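PDB 1WX1: nicotinate-nucleotide--dimethylbenzimidazole phosphoribosyltransferase from Thermus thermophilus HB8, which probably catalyses the transfer of phosphoribose from nicotinate mononucleotide to 5,6-dimethylbenzimidazole, giving alpha-ribazole 5'-phosphate for cobalamin biosynthesis. Local coordinates for residues 52-56 and 99-104; 116-120 and 135-139; 233-238 and 257-261. All blocks are in the same frame, centred on the assembly; numbering follows the deposited sequence.

Contact 1: residues 52-56 and 99-104; sequences AAADH and LDVGVV
A beta bulge interrupts this parallel pairing: Ala-52 pairs with Leu-99 (CA-CA 4.7 Å) and Ala-53 with Asp-100 (5.1 Å), but Ala-54 faces Gly-102, because Val-101 (phi/psi -112/-2) turns the chain. Ala-53 N donates to Leu-99 O (2.8 Å); Ala-53 O accepts from Val-101 N (3.1 Å) and weakly from Gly-102 N (3.4 Å). Asp-55 N donates to Gly-102 O (2.9 Å). Gly-102 has angles (179/33) unfavourable for other residues, and a CB would crowd Ala-54 CB.

Asp-100 (chi1 t) forms an Asx motif, OD2 accepting from Val-103 N (2.8 Å), while OD1 forms a salt bridge with Lys-117 NZ. Asp-55 (chi1 m) takes Val-104 N on OD1 (2.8 Å) and Thr-71 on OD2. Small Ala-53 admits Val-103, CB to CG2 3.7 Å.

These are the C-terminal ends of neighbouring strands in a Rossmann-like parallel sheet (3-2-1-4-5-6), where active sites usually lie, as fits nearby Glu-304, the predicted proton acceptor. Helix 228-242 covers Ala-52 and Ala-54, helix 133-152 Leu-99 and Val-101, helix 70-79 Ala-53 and Val-103.

Contact 2: residues 116-120 and 135-139; sequences RKVRP and EAERA
Helix 133-152 presents one side of its first turns, residues 135-139, to the irregular segment 116-120, which follows strand 113-115. Val-118 and Glu-135 form the closest CA pair, 6.2 Å apart. Val-118 has near-helical angles (-80/-43) and Arg-119 is extended (-165/162), and the CA-to-CB bonds of both point toward the helix.

Glu-135 comes first. Its methylene group packs on the valine, CB to Val-118 CG1 3.5 Å, and with chi1 m and chi2 t its carboxylate reaches Arg-119 (chi1 p, chi2 t, chi3 m), whose NH1 donates to Glu-135 OE1 at 2.9 Å in a salt bridge lying near the guanidinium plane. The same OE1 also accepts from the backbone N of Thr-132. One turn on, Arg-138 (chi1 m, chi2 t, chi3 m) lays a face of its guanidinium over Val-118 CG1, 3.9 Å from its CZ, and its NE forms a salt bridge with Glu-134. Ala-139, whose N closes the helical turn to Glu-135 O (3.0 Å), is small enough for Val-118 to come close: CG2 to CB is 4.1 Å. Leu-228 of helix 228-242 touches both of these residues.

Two waters complete the seam. Water 2 donates to Val-118 O and Glu-135 OE2 (both 3.0 Å) and accepts from Arg-138 NH2 (2.8 Å); water 1 accepts from Arg-138 NH1 (2.9 Å) and donates weakly to Lys-117 O (3.4 Å). The chemistry is that of a solvent-facing join: a beta-branched apolar residue fills the space against the helix, while long charged side chains and water satisfy the polar groups around it.

Contact 3: residues 233-238 and 257-261; sequences IAGIYL and GALLA
Both segments are regular alpha-helix, 233-238 within helix 228-242 and 257-261 within helix 252-264. Their axes approach to 7.6 Å and cross at -58°, and Ala-234 and Ala-261 stand nearest, 4.6 Å between CA atoms. No hydrogen bond links the two; backbone groups are used within each helix, as in Leu-238 N to Ala-234 O (2.9 Å) and Ala-261 N to Gly-257 O (3.1 Å).

Such closeness depends on small residues. Gly-257 packs against Ile-233, whose CG2 is 3.8 Å from Gly-257 CA; any CB there would clash with that methyl. Ala-234 CB rests 3.4 Å from Gly-257 O and also meets Leu-260 CD2 and Ala-261 CB, each at 4.0 Å. Ala-261 in turn points toward the first helix, its CB 3.6 Å from Ala-234 O, 4.3 Å from Tyr-237 CB and 4.0 Å from Leu-238 CG. The larger side chains fill the flanks: Tyr-237 (chi1 m) brings CD1 to 3.9 Å from Ala-258 CB, while its OH is hydrogen-bonded to Val-248 O on strand 247-249. Leu-238, with chi1 m and chi2 t, sets CD2 3.7 Å from Ala-261 O.

Ile-233 and Ile-236 also pack on strand 157-163, and Leu-259 on helix 167-179. This is a tight, glycine- and alanine-lined crossing of the helices that precede and follow strand 247-249 of the parallel sheet in this alpha/beta fold.

How the contacts relate
Contacts 1 and 3 are buried and contact 2 lies at the surface, and the chemistry follows. Contact 1 is built chiefly from backbone hydrogen bonds between strands, contact 3 from apolar side chains between helices, and contact 2 from a salt bridge and waters around one valine. Contacts 1 and 2 adjoin through Lys-117. Contact 3 meets contact 1 where Ile-233 packs on Ala-52, but does not touch contact 2. Two helices are common to all three: 228-242 supplies 233-238 and covers parts of contacts 1 and 2, while 133-152 supplies 135-139 and touches contacts 1 and 3. Ala-53 and Ile-233 lie about 9 and 10 Å, between side chains, from Glu-304, the predicted proton acceptor.

Contact 1: residues 52-56 and 99-104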
loop_
_atom_site.group_PDB
_atom_site.type_symbol
_atom_site.label_atom_id
_atom_site.label_comp_id
_atom_site.label_asym_id
_atom_site.label_seq_id
_atom_site.Cartn_x
_atom_site.Cartn_y
_atom_site.Cartn_z
ATOM N N ALA A 52 -12.649 2.493 -18.526
ATOM C CA ALA A 52 -13.831 2.699 -19.358
ATOM C C ALA A 52 -14.285 4.152 -19.241
ATOM O O ALA A 52 -14.372 4.694 -18.140
ATOM C CB ALA A 52 -14.946 1.755 -18.917
ATOM N N ALA A 53 -14.581 4.779 -20.377
ATOM C CA ALA A 53 -14.988 6.175 -20.380
ATOM C C ALA A 53 -16.276 6.430 -21.145
ATOM O O ALA A 53 -16.523 5.834 -22.191
ATOM C CB ALA A 53 -13.867 7.039 -20.966
ATOM N N ALA A 54 -17.089 7.335 -20.611
ATOM C CA ALA A 54 -18.346 7.710 -21.235
ATOM C C ALA A 54 -18.872 8.958 -20.544
ATOM O O ALA A 54 -18.528 9.232 -19.393
ATOM C CB ALA A 54 -19.364 6.574 -21.115
ATOM N N ASP A 55 -19.706 9.712 -21.248
ATOM C CA ASP A 55 -20.278 10.914 -20.676
ATOM C C ASP A 55 -21.664 10.672 -20.111
ATOM O O ASP A 55 -22.296 9.657 -20.408
ATOM C CB ASP A 55 -20.269 12.041 -21.704
ATOM C CG ASP A 55 -18.922 12.734 -21.760
ATOM O OD1 ASP A 55 -18.287 12.760 -22.837
ATOM O OD2 ASP A 55 -18.493 13.244 -20.703
ATOM N N HIS A 56 -22.122 11.610 -19.289
ATOM C CA HIS A 56 -23.406 11.495 -18.607
ATOM C C HIS A 56 -24.321 12.701 -18.811
ATOM O O HIS A 56 -23.908 13.842 -18.609
ATOM C CB HIS A 56 -23.146 11.312 -17.109
ATOM C CG HIS A 56 -22.319 10.110 -16.785
ATOM N ND1 HIS A 56 -22.860 8.942 -16.289
ATOM C CD2 HIS A 56 -20.989 9.875 -16.917
ATOM C CE1 HIS A 56 -21.907 8.045 -16.132
ATOM N NE2 HIS A 56 -20.760 8.588 -16.507
ATOM N N LEU A 99 -11.076 2.324 -22.938
ATOM C CA LEU A 99 -12.241 1.888 -23.687
ATOM C C LEU A 99 -13.262 3.015 -23.761
ATOM O O LEU A 99 -13.734 3.502 -22.734
ATOM C CB LEU A 99 -12.876 0.669 -23.010
ATOM C CG LEU A 99 -14.281 0.255 -23.466
ATOM C CD1 LEU A 99 -14.225 -0.277 -24.891
ATOM C CD2 LEU A 99 -14.837 -0.818 -22.525
ATOM N N ASP A 100 -13.582 3.444 -24.975
ATOM C CA ASP A 100 -14.585 4.487 -25.160
ATOM C C ASP A 100 -15.908 3.800 -25.472
ATOM O O ASP A 100 -16.056 3.197 -26.533
ATOM C CB ASP A 100 -14.222 5.414 -26.328
ATOM C CG ASP A 100 -15.373 6.356 -26.713
ATOM O OD1 ASP A 100 -15.348 6.909 -27.833
ATOM O OD2 ASP A 100 -16.302 6.546 -25.896
ATOM N N VAL A 101 -16.853 3.859 -24.541
ATOM C CA VAL A 101 -18.166 3.274 -24.785
ATOM C C VAL A 101 -19.220 4.371 -24.877
ATOM O O VAL A 101 -20.386 4.085 -25.129
ATOM C CB VAL A 101 -18.609 2.272 -23.677
ATOM C CG1 VAL A 101 -17.919 0.932 -23.883
ATOM C CG2 VAL A 101 -18.319 2.841 -22.291
ATOM N N GLY A 102 -18.820 5.629 -24.685
ATOM C CA GLY A 102 -19.807 6.695 -24.758
ATOM C C GLY A 102 -19.351 8.125 -24.524
ATOM O O GLY A 102 -20.101 8.942 -23.981
ATOM N N VAL A 103 -18.129 8.441 -24.929
ATOM C CA VAL A 103 -17.615 9.790 -24.760
ATOM C C VAL A 103 -18.180 10.694 -25.860
ATOM O O VAL A 103 -18.361 10.257 -26.994
ATOM C CB VAL A 103 -16.068 9.805 -24.855
ATOM C CG1 VAL A 103 -15.567 11.235 -24.891
ATOM C CG2 VAL A 103 -15.460 9.057 -23.648
ATOM N N VAL A 104 -18.480 11.946 -25.525
ATOM C CA VAL A 104 -18.975 12.880 -26.538
ATOM C C VAL A 104 -17.766 13.343 -27.354
ATOM O O VAL A 104 -16.746 13.735 -26.788
ATOM C CB VAL A 104 -19.651 14.119 -25.897
ATOM C CG1 VAL A 104 -19.915 15.181 -26.954
ATOM C CG2 VAL A 104 -20.960 13.717 -25.239
#

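Contact 2: residues 116-120 and 135-139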
loop_
_atom_site.group_PDB
_atom_site.type_symbol
_atom_site.label_atom_id
_atom_site.label_comp_id
_atom_site.label_asym_id
_atom_site.label_seq_id
_atom_site.Cartn_x
_atom_site.Cartn_y
_atom_site.Cartn_z
ATOM N N ARG A 116 -15.467 1.818 -28.999
ATOM C CA ARG A 116 -16.748 1.113 -29.059
ATOM C C ARG A 116 -17.877 2.014 -28.564
ATOM O O ARG A 116 -18.744 1.585 -27.801
ATOM C CB ARG A 116 -16.679 -0.145 -28.191
ATOM C CG ARG A 116 -15.619 -1.140 -28.638
ATOM C CD ARG A 116 -16.051 -1.895 -29.891
ATOM N NE ARG A 116 -15.046 -2.864 -30.328
ATOM C CZ ARG A 116 -13.902 -2.552 -30.934
ATOM N NH1 ARG A 116 -13.593 -1.286 -31.190
ATOM N NH2 ARG A 116 -13.060 -3.514 -31.293
ATOM N N LYS A 117 -17.856 3.267 -29.003
ATOM C CA LYS A 117 -18.860 4.242 -28.593
ATOM C C LYS A 117 -20.268 3.734 -28.890
ATOM O O LYS A 117 -20.619 3.492 -30.043
ATOM C CB LYS A 117 -18.613 5.572 -29.316
ATOM C CG LYS A 117 -19.262 6.774 -28.650
ATOM C CD LYS A 117 -19.179 8.029 -29.526
ATOM C CE LYS A 117 -17.741 8.422 -29.865
ATOM N NZ LYS A 117 -16.956 8.874 -28.677
ATOM N N VAL A 118 -21.062 3.562 -27.837
ATOM C CA VAL A 118 -22.437 3.087 -27.960
ATOM C C VAL A 118 -23.342 4.251 -28.373
ATOM O O VAL A 118 -24.217 4.113 -29.235
ATOM C CB VAL A 118 -22.925 2.496 -26.618
ATOM C CG1 VAL A 118 -24.406 2.129 -26.708
ATOM C CG2 VAL A 118 -22.091 1.268 -26.269
ATOM N N ARG A 119 -23.109 5.395 -27.746
ATOM C CA ARG A 119 -23.849 6.619 -28.027
ATOM C C ARG A 119 -23.041 7.749 -27.403
ATOM O O ARG A 119 -22.180 7.504 -26.554
ATOM C CB ARG A 119 -25.252 6.563 -27.411
ATOM C CG ARG A 119 -25.288 6.131 -25.952
ATOM C CD ARG A 119 -26.723 6.100 -25.428
ATOM N NE ARG A 119 -27.277 7.447 -25.281
ATOM C CZ ARG A 119 -28.571 7.716 -25.139
ATOM N NH1 ARG A 119 -29.464 6.730 -25.129
ATOM N NH2 ARG A 119 -28.973 8.971 -24.990
ATOM N N PRO A 120 -23.292 8.999 -27.824
ATOM C CA PRO A 120 -22.559 10.144 -27.276
ATOM C C PRO A 120 -23.062 10.511 -25.884
ATOM O O PRO A 120 -23.778 11.493 -25.708
ATOM C CB PRO A 120 -22.823 11.238 -28.308
ATOM C CG PRO A 120 -24.227 10.938 -28.739
ATOM C CD PRO A 120 -24.197 9.420 -28.909
ATOM N N GLU A 135 -28.520 -0.760 -25.578
ATOM C CA GLU A 135 -27.279 0.005 -25.505
ATOM C C GLU A 135 -26.446 -0.487 -24.321
ATOM O O GLU A 135 -25.223 -0.577 -24.407
ATOM C CB GLU A 135 -27.597 1.501 -25.373
ATOM C CG GLU A 135 -28.332 2.048 -26.603
ATOM C CD GLU A 135 -28.799 3.486 -26.450
ATOM O OE1 GLU A 135 -29.256 3.866 -25.352
ATOM O OE2 GLU A 135 -28.730 4.234 -27.444
ATOM N N ALA A 136 -27.111 -0.810 -23.215
ATOM C CA ALA A 136 -26.401 -1.318 -22.044
ATOM C C ALA A 136 -25.709 -2.634 -22.414
ATOM O O ALA A 136 -24.569 -2.880 -22.011
ATOM C CB ALA A 136 -27.376 -1.536 -20.881
ATOM N N GLU A 137 -26.390 -3.481 -23.187
ATOM C CA GLU A 137 -25.792 -4.753 -23.602
ATOM C C GLU A 137 -24.532 -4.508 -24.430
ATOM O O GLU A 137 -23.516 -5.176 -24.240
ATOM C CB GLU A 137 -26.785 -5.589 -24.415
ATOM C CG GLU A 137 -26.192 -6.860 -25.041
ATOM C CD GLU A 137 -25.751 -7.920 -24.026
ATOM O OE1 GLU A 137 -25.119 -8.913 -24.450
ATOM O OE2 GLU A 137 -26.037 -7.777 -22.817
ATOM N N ARG A 138 -24.587 -3.551 -25.350
ATOM C CA ARG A 138 -23.412 -3.265 -26.166
ATOM C C ARG A 138 -22.258 -2.756 -25.309
ATOM O O ARG A 138 -21.098 -3.098 -25.557
ATOM C CB ARG A 138 -23.748 -2.255 -27.269
ATOM C CG ARG A 138 -24.468 -2.885 -28.462
ATOM C CD ARG A 138 -24.602 -1.896 -29.612
ATOM N NE ARG A 138 -25.729 -0.995 -29.402
ATOM C CZ ARG A 138 -25.782 0.256 -29.848
ATOM N NH1 ARG A 138 -24.763 0.770 -30.529
ATOM N NH2 ARG A 138 -26.860 0.993 -29.618
ATOM N N ALA A 139 -22.570 -1.948 -24.301
ATOM C CA ALA A 139 -21.533 -1.423 -23.410
ATOM C C ALA A 139 -20.907 -2.567 -22.606
ATOM O O ALA A 139 -19.687 -2.618 -22.421
ATOM C CB ALA A 139 -22.124 -0.377 -22.461
HETATM O O HOH W 1 -21.926 0.511 -31.019
HETATM O O HOH W 2 -27.156 3.756 -29.914
#

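Contact 3: residues 233-238 and 257-261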
loop_
_atom_site.group_PDB
_atom_site.type_symbol
_atom_site.label_atom_id
_atom_site.label_comp_id
_atom_site.label_asym_id
_atom_site.label_seq_id
_atom_site.Cartn_x
_atom_site.Cartn_y
_atom_site.Cartn_z
ATOM N N ILE A 233 -17.783 -1.579 -17.206
ATOM C CA ILE A 233 -16.943 -2.037 -16.110
ATOM C C ILE A 233 -17.427 -3.395 -15.609
ATOM O O ILE A 233 -16.621 -4.262 -15.268
ATOM C CB ILE A 233 -16.892 -0.975 -14.992
ATOM C CG1 ILE A 233 -15.965 0.163 -15.453
ATOM C CG2 ILE A 233 -16.399 -1.587 -13.676
ATOM C CD1 ILE A 233 -16.059 1.434 -14.633
ATOM N N ALA A 234 -18.740 -3.592 -15.586
ATOM C CA ALA A 234 -19.291 -4.880 -15.172
ATOM C C ALA A 234 -18.795 -5.944 -16.164
ATOM O O ALA A 234 -18.467 -7.069 -15.777
ATOM C CB ALA A 234 -20.807 -4.826 -15.180
ATOM N N GLY A 235 -18.737 -5.575 -17.444
ATOM C CA GLY A 235 -18.271 -6.498 -18.465
ATOM C C GLY A 235 -16.808 -6.851 -18.288
ATOM O O GLY A 235 -16.400 -7.998 -18.496
ATOM N N ILE A 236 -16.009 -5.861 -17.904
ATOM C CA ILE A 236 -14.586 -6.079 -17.684
ATOM C C ILE A 236 -14.397 -7.124 -16.585
ATOM O O ILE A 236 -13.613 -8.064 -16.743
ATOM C CB ILE A 236 -13.888 -4.757 -17.278
ATOM C CG1 ILE A 236 -13.869 -3.809 -18.483
ATOM C CG2 ILE A 236 -12.465 -5.031 -16.755
ATOM C CD1 ILE A 236 -13.527 -2.365 -18.129
ATOM N N TYR A 237 -15.129 -6.972 -15.482
ATOM C CA TYR A 237 -15.007 -7.915 -14.372
ATOM C C TYR A 237 -15.584 -9.298 -14.684
ATOM O O TYR A 237 -15.029 -10.310 -14.258
ATOM C CB TYR A 237 -15.647 -7.330 -13.103
ATOM C CG TYR A 237 -14.808 -6.241 -12.450
ATOM C CD1 TYR A 237 -15.342 -4.978 -12.197
ATOM C CD2 TYR A 237 -13.480 -6.476 -12.093
ATOM C CE1 TYR A 237 -14.576 -3.974 -11.610
ATOM C CE2 TYR A 237 -12.702 -5.474 -11.501
ATOM C CZ TYR A 237 -13.260 -4.226 -11.266
ATOM O OH TYR A 237 -12.494 -3.222 -10.718
ATOM N N LEU A 238 -16.684 -9.348 -15.428
ATOM C CA LEU A 238 -17.283 -10.632 -15.789
ATOM C C LEU A 238 -16.303 -11.450 -16.627
ATOM O O LEU A 238 -16.181 -12.667 -16.457
ATOM C CB LEU A 238 -18.580 -10.415 -16.578
ATOM C CG LEU A 238 -19.792 -9.912 -15.788
ATOM C CD1 LEU A 238 -20.944 -9.623 -16.741
ATOM C CD2 LEU A 238 -20.193 -10.959 -14.747
ATOM N N GLY A 257 -19.819 -0.644 -10.756
ATOM C CA GLY A 257 -19.812 -1.539 -11.900
ATOM C C GLY A 257 -19.628 -2.978 -11.435
ATOM O O GLY A 257 -20.248 -3.902 -11.959
ATOM N N ALA A 258 -18.766 -3.176 -10.443
ATOM C CA ALA A 258 -18.527 -4.519 -9.916
ATOM C C ALA A 258 -19.789 -5.089 -9.261
ATOM O O ALA A 258 -20.049 -6.290 -9.346
ATOM C CB ALA A 258 -17.385 -4.489 -8.911
ATOM N N LEU A 259 -20.562 -4.232 -8.596
ATOM C CA LEU A 259 -21.801 -4.674 -7.949
ATOM C C LEU A 259 -22.763 -5.207 -8.999
ATOM O O LEU A 259 -23.458 -6.213 -8.782
ATOM C CB LEU A 259 -22.457 -3.512 -7.189
ATOM C CG LEU A 259 -21.790 -3.085 -5.879
ATOM C CD1 LEU A 259 -22.518 -1.874 -5.311
ATOM C CD2 LEU A 259 -21.822 -4.240 -4.881
ATOM N N LEU A 260 -22.807 -4.529 -10.145
ATOM C CA LEU A 260 -23.675 -4.955 -11.233
ATOM C C LEU A 260 -23.237 -6.332 -11.730
ATOM O O LEU A 260 -24.066 -7.217 -11.957
ATOM C CB LEU A 260 -23.628 -3.941 -12.385
ATOM C CG LEU A 260 -24.431 -4.310 -13.637
ATOM C CD1 LEU A 260 -25.876 -4.620 -13.268
ATOM C CD2 LEU A 260 -24.362 -3.163 -14.636
ATOM N N ALA A 261 -21.928 -6.510 -11.892
ATOM C CA ALA A 261 -21.378 -7.783 -12.351
ATOM C C ALA A 261 -21.718 -8.881 -11.340
ATOM O O ALA A 261 -22.100 -9.993 -11.715
ATOM C CB ALA A 261 -19.858 -7.667 -12.514
#